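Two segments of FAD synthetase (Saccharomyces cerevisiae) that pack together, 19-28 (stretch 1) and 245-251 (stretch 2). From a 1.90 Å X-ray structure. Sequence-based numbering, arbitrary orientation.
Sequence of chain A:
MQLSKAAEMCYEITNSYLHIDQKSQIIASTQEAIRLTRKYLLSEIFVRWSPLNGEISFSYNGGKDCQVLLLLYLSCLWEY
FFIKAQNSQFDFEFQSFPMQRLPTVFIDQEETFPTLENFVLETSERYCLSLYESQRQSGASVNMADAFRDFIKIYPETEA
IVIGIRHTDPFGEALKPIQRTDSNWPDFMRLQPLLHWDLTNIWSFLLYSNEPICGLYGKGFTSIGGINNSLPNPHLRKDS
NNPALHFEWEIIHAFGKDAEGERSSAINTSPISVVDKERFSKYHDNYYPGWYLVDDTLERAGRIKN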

# COMPACT_ATOMS: atom_id res chain seq x y z
N HIS A 19 -17.27 10.11 -2.51
CA HIS A 19 -18.47 10.66 -3.12
C HIS A 19 -19.12 9.71 -4.13
O HIS A 19 -20.09 10.08 -4.80
CB HIS A 19 -18.15 11.99 -3.80
CG HIS A 19 -18.04 13.14 -2.85
ND1 HIS A 19 -18.97 14.16 -2.79
CD2 HIS A 19 -17.10 13.44 -1.91
CE1 HIS A 19 -18.61 15.03 -1.86
NE2 HIS A 19 -17.48 14.62 -1.32
N ILE A 20 -18.57 8.50 -4.27
CA ILE A 20 -19.23 7.52 -5.12
C ILE A 20 -20.62 7.18 -4.57
O ILE A 20 -20.78 6.78 -3.41
CB ILE A 20 -18.45 6.21 -5.24
CG1 ILE A 20 -17.11 6.44 -5.94
CG2 ILE A 20 -19.28 5.20 -6.04
CD1 ILE A 20 -16.13 5.27 -5.77
N ASP A 21 -21.62 7.33 -5.43
CA ASP A 21 -23.00 7.06 -5.06
C ASP A 21 -23.51 5.90 -5.91
O ASP A 21 -24.29 6.09 -6.84
CB ASP A 21 -23.85 8.31 -5.26
CG ASP A 21 -25.30 8.10 -4.88
OD1 ASP A 21 -25.62 7.08 -4.22
OD2 ASP A 21 -26.12 8.96 -5.25
N GLN A 22 -23.03 4.70 -5.60
CA GLN A 22 -23.39 3.51 -6.35
C GLN A 22 -24.04 2.50 -5.44
O GLN A 22 -23.76 2.44 -4.25
CB GLN A 22 -22.14 2.87 -6.98
CG GLN A 22 -21.79 3.38 -8.37
CD GLN A 22 -22.85 3.03 -9.41
OE1 GLN A 22 -23.25 3.88 -10.22
NE2 GLN A 22 -23.30 1.78 -9.41
N LYS A 23 -24.94 1.70 -6.01
CA LYS A 23 -25.44 0.53 -5.33
C LYS A 23 -24.27 -0.43 -5.27
O LYS A 23 -23.80 -0.89 -6.32
CB LYS A 23 -26.57 -0.10 -6.14
CG LYS A 23 -27.26 -1.27 -5.47
CD LYS A 23 -28.68 -0.92 -5.05
CE LYS A 23 -28.73 -0.05 -3.81
NZ LYS A 23 -30.12 0.02 -3.25
N SER A 24 -23.79 -0.72 -4.06
CA SER A 24 -22.62 -1.59 -3.91
C SER A 24 -22.26 -1.80 -2.45
O SER A 24 -21.99 -0.85 -1.72
CB SER A 24 -21.42 -0.98 -4.65
OG SER A 24 -20.25 -1.76 -4.47
N GLN A 25 -22.26 -3.05 -2.02
CA GLN A 25 -21.77 -3.37 -0.70
C GLN A 25 -20.26 -3.08 -0.66
O GLN A 25 -19.73 -2.62 0.35
CB GLN A 25 -22.07 -4.83 -0.34
CG GLN A 25 -23.58 -5.11 -0.24
CD GLN A 25 -23.94 -6.58 -0.42
OE1 GLN A 25 -23.79 -7.39 0.50
NE2 GLN A 25 -24.43 -6.93 -1.61
N ILE A 26 -19.58 -3.35 -1.77
CA ILE A 26 -18.13 -3.20 -1.80
C ILE A 26 -17.77 -1.73 -1.66
O ILE A 26 -16.93 -1.38 -0.83
CB ILE A 26 -17.52 -3.80 -3.08
CG1 ILE A 26 -17.54 -5.32 -3.02
CG2 ILE A 26 -16.06 -3.34 -3.27
CD1 ILE A 26 -17.31 -5.91 -4.38
N ILE A 27 -18.41 -0.88 -2.45
CA ILE A 27 -18.10 0.54 -2.40
C ILE A 27 -18.41 1.10 -1.04
O ILE A 27 -17.60 1.85 -0.48
CB ILE A 27 -18.83 1.39 -3.48
CG1 ILE A 27 -18.43 0.94 -4.89
CG2 ILE A 27 -18.48 2.88 -3.31
CD1 ILE A 27 -16.97 0.66 -5.04
N ALA A 28 -19.57 0.77 -0.49
CA ALA A 28 -19.96 1.33 0.82
C ALA A 28 -19.02 0.84 1.93
O ALA A 28 -18.67 1.58 2.83
CB ALA A 28 -21.42 0.97 1.15
N LEU A 245 -15.25 -10.69 -12.51
CA LEU A 245 -14.65 -9.41 -12.13
C LEU A 245 -15.65 -8.65 -11.28
O LEU A 245 -16.81 -8.47 -11.66
CB LEU A 245 -14.29 -8.59 -13.36
CG LEU A 245 -13.65 -7.22 -13.11
CD1 LEU A 245 -12.33 -7.35 -12.34
CD2 LEU A 245 -13.43 -6.53 -14.43
N HIS A 246 -15.20 -8.22 -10.10
CA HIS A 246 -16.10 -7.52 -9.18
C HIS A 246 -15.87 -6.02 -9.16
O HIS A 246 -16.57 -5.32 -8.42
CB HIS A 246 -15.92 -8.04 -7.77
CG HIS A 246 -16.39 -9.44 -7.60
ND1 HIS A 246 -17.72 -9.78 -7.61
CD2 HIS A 246 -15.70 -10.60 -7.44
CE1 HIS A 246 -17.84 -11.09 -7.45
NE2 HIS A 246 -16.63 -11.61 -7.34
N PHE A 247 -14.91 -5.54 -9.94
CA PHE A 247 -14.48 -4.14 -9.84
C PHE A 247 -14.62 -3.41 -11.16
O PHE A 247 -13.99 -2.37 -11.40
CB PHE A 247 -13.03 -4.06 -9.34
CG PHE A 247 -12.80 -4.84 -8.08
CD1 PHE A 247 -13.31 -4.38 -6.88
CD2 PHE A 247 -12.13 -6.07 -8.11
CE1 PHE A 247 -13.15 -5.13 -5.71
CE2 PHE A 247 -11.94 -6.82 -6.94
CZ PHE A 247 -12.47 -6.34 -5.74
N GLU A 248 -15.48 -3.93 -12.03
CA GLU A 248 -15.66 -3.30 -13.33
C GLU A 248 -16.03 -1.80 -13.23
O GLU A 248 -15.52 -1.00 -14.00
CB GLU A 248 -16.72 -4.10 -14.13
CG GLU A 248 -17.15 -3.44 -15.43
CD GLU A 248 -16.11 -3.56 -16.52
OE1 GLU A 248 -14.95 -3.93 -16.22
OE2 GLU A 248 -16.45 -3.28 -17.70
N TRP A 249 -16.92 -1.41 -12.31
CA TRP A 249 -17.36 -0.01 -12.21
C TRP A 249 -16.18 0.89 -11.84
O TRP A 249 -15.95 1.95 -12.43
CB TRP A 249 -18.48 0.16 -11.17
CG TRP A 249 -19.06 1.56 -11.16
CD1 TRP A 249 -20.21 1.98 -11.76
CD2 TRP A 249 -18.49 2.73 -10.52
NE1 TRP A 249 -20.40 3.33 -11.54
CE2 TRP A 249 -19.36 3.81 -10.79
CE3 TRP A 249 -17.33 2.96 -9.77
CZ2 TRP A 249 -19.11 5.11 -10.31
CZ3 TRP A 249 -17.09 4.24 -9.29
CH2 TRP A 249 -17.98 5.31 -9.57
N GLU A 250 -15.40 0.45 -10.85
CA GLU A 250 -14.25 1.21 -10.38
C GLU A 250 -13.25 1.39 -11.50
O GLU A 250 -12.66 2.45 -11.65
CB GLU A 250 -13.57 0.50 -9.23
CG GLU A 250 -14.37 0.46 -7.95
CD GLU A 250 -15.20 -0.80 -7.79
OE1 GLU A 250 -15.70 -1.34 -8.83
OE2 GLU A 250 -15.36 -1.24 -6.63
N ILE A 251 -13.05 0.33 -12.29
CA ILE A 251 -12.11 0.39 -13.39
C ILE A 251 -12.61 1.38 -14.44
O ILE A 251 -11.88 2.27 -14.86
CB ILE A 251 -11.92 -1.01 -14.05
CG1 ILE A 251 -11.06 -1.94 -13.17
CG2 ILE A 251 -11.29 -0.87 -15.43
CD1 ILE A 251 -11.23 -3.44 -13.51

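Two segments more than 200 residues apart in the chain of FAD synthetase pack through side chains, burying 337 Å² between them, both sides summed. Each ends in the first turn of a helix that continues later in the chain, and no CA atoms come close: the nearest pairs, Ile26 with His246, Ile27 with Glu250 and Gln22 with Trp249, lie 8.8 to 9.1 Å apart, a gap that side chains must fill.

Trp249 covers the most, with 89 Å² of its surface under stretch 1. Its CA-to-CB bond points toward that stretch, and with chi1 at -174° (t) the indole reaches out to meet Ile20 and Gln22. Gln22 lies over one face of the indole: its CG sits 3.7 Å from the centroid of the five-membered ring of Trp249, 24° off the ring normal, a CH-pi contact between an aliphatic methylene and the pi cloud. Two successive m rotamers, chi1 -89° and chi2 -65°, fold the glutamine chain along the indole, so that its amide oxygen OE1 ends 3.2 Å from Trp249 NE1. Glutamine suits this exposed place because its CG methylene can lie on an aromatic face while the same side chain carries a polar amide. At the six-membered end of the indole, Ile20 CG2 approaches Trp249 CH2 to 3.8 Å, an apolar contact; the CA-to-CB bond of Ile20 also points toward stretch 2.

Ile26, with 59 Å² covered, is the second centre. Its CA-to-CB bond points toward stretch 2. CD1, carried outward by chi2 at 164° (t), lies 4.1 Å from the backbone O of His246 and 4.2 Å from His246 CB. CG2 meets the edge of the Phe247 ring, near the ring plane, at 4.2 Å from CE1, and is 4.0 Å from Glu250 OE2. A branched aliphatic residue can thus touch backbone, ring and carboxylate at once. The imidazole of His246 leads away from the contact, leaving CB as the part of its side chain near Ile26.

Glu250, 40 Å² of it covered, is buried. Its CA-to-CB bond runs sideways, but its end comes nearer, bringing OE2 to a tight 3.0 Å from Ile27 CD1. This is a close packing contact between a carboxylate oxygen and a methyl group, not a polar pairing; OE2 is hydrogen-bonded elsewhere in the structure, so its polar demand is met despite the aliphatic neighbours. Ile27 likewise starts sideways and turns its end inward, with chi1 -62° and chi2 -42° (both m).

The start of the helix in stretch 1 is secured by Ser24 at the N-cap: its OG accepts from Ile27 N at 2.9 Å and 171°, a capping bond that satisfies a free backbone amide. Ala28 N donates to Ser24 O at 3.2 Å, and in stretch 2 Ile251 N donates to the O of N-cap Phe247 at 3.0 Å.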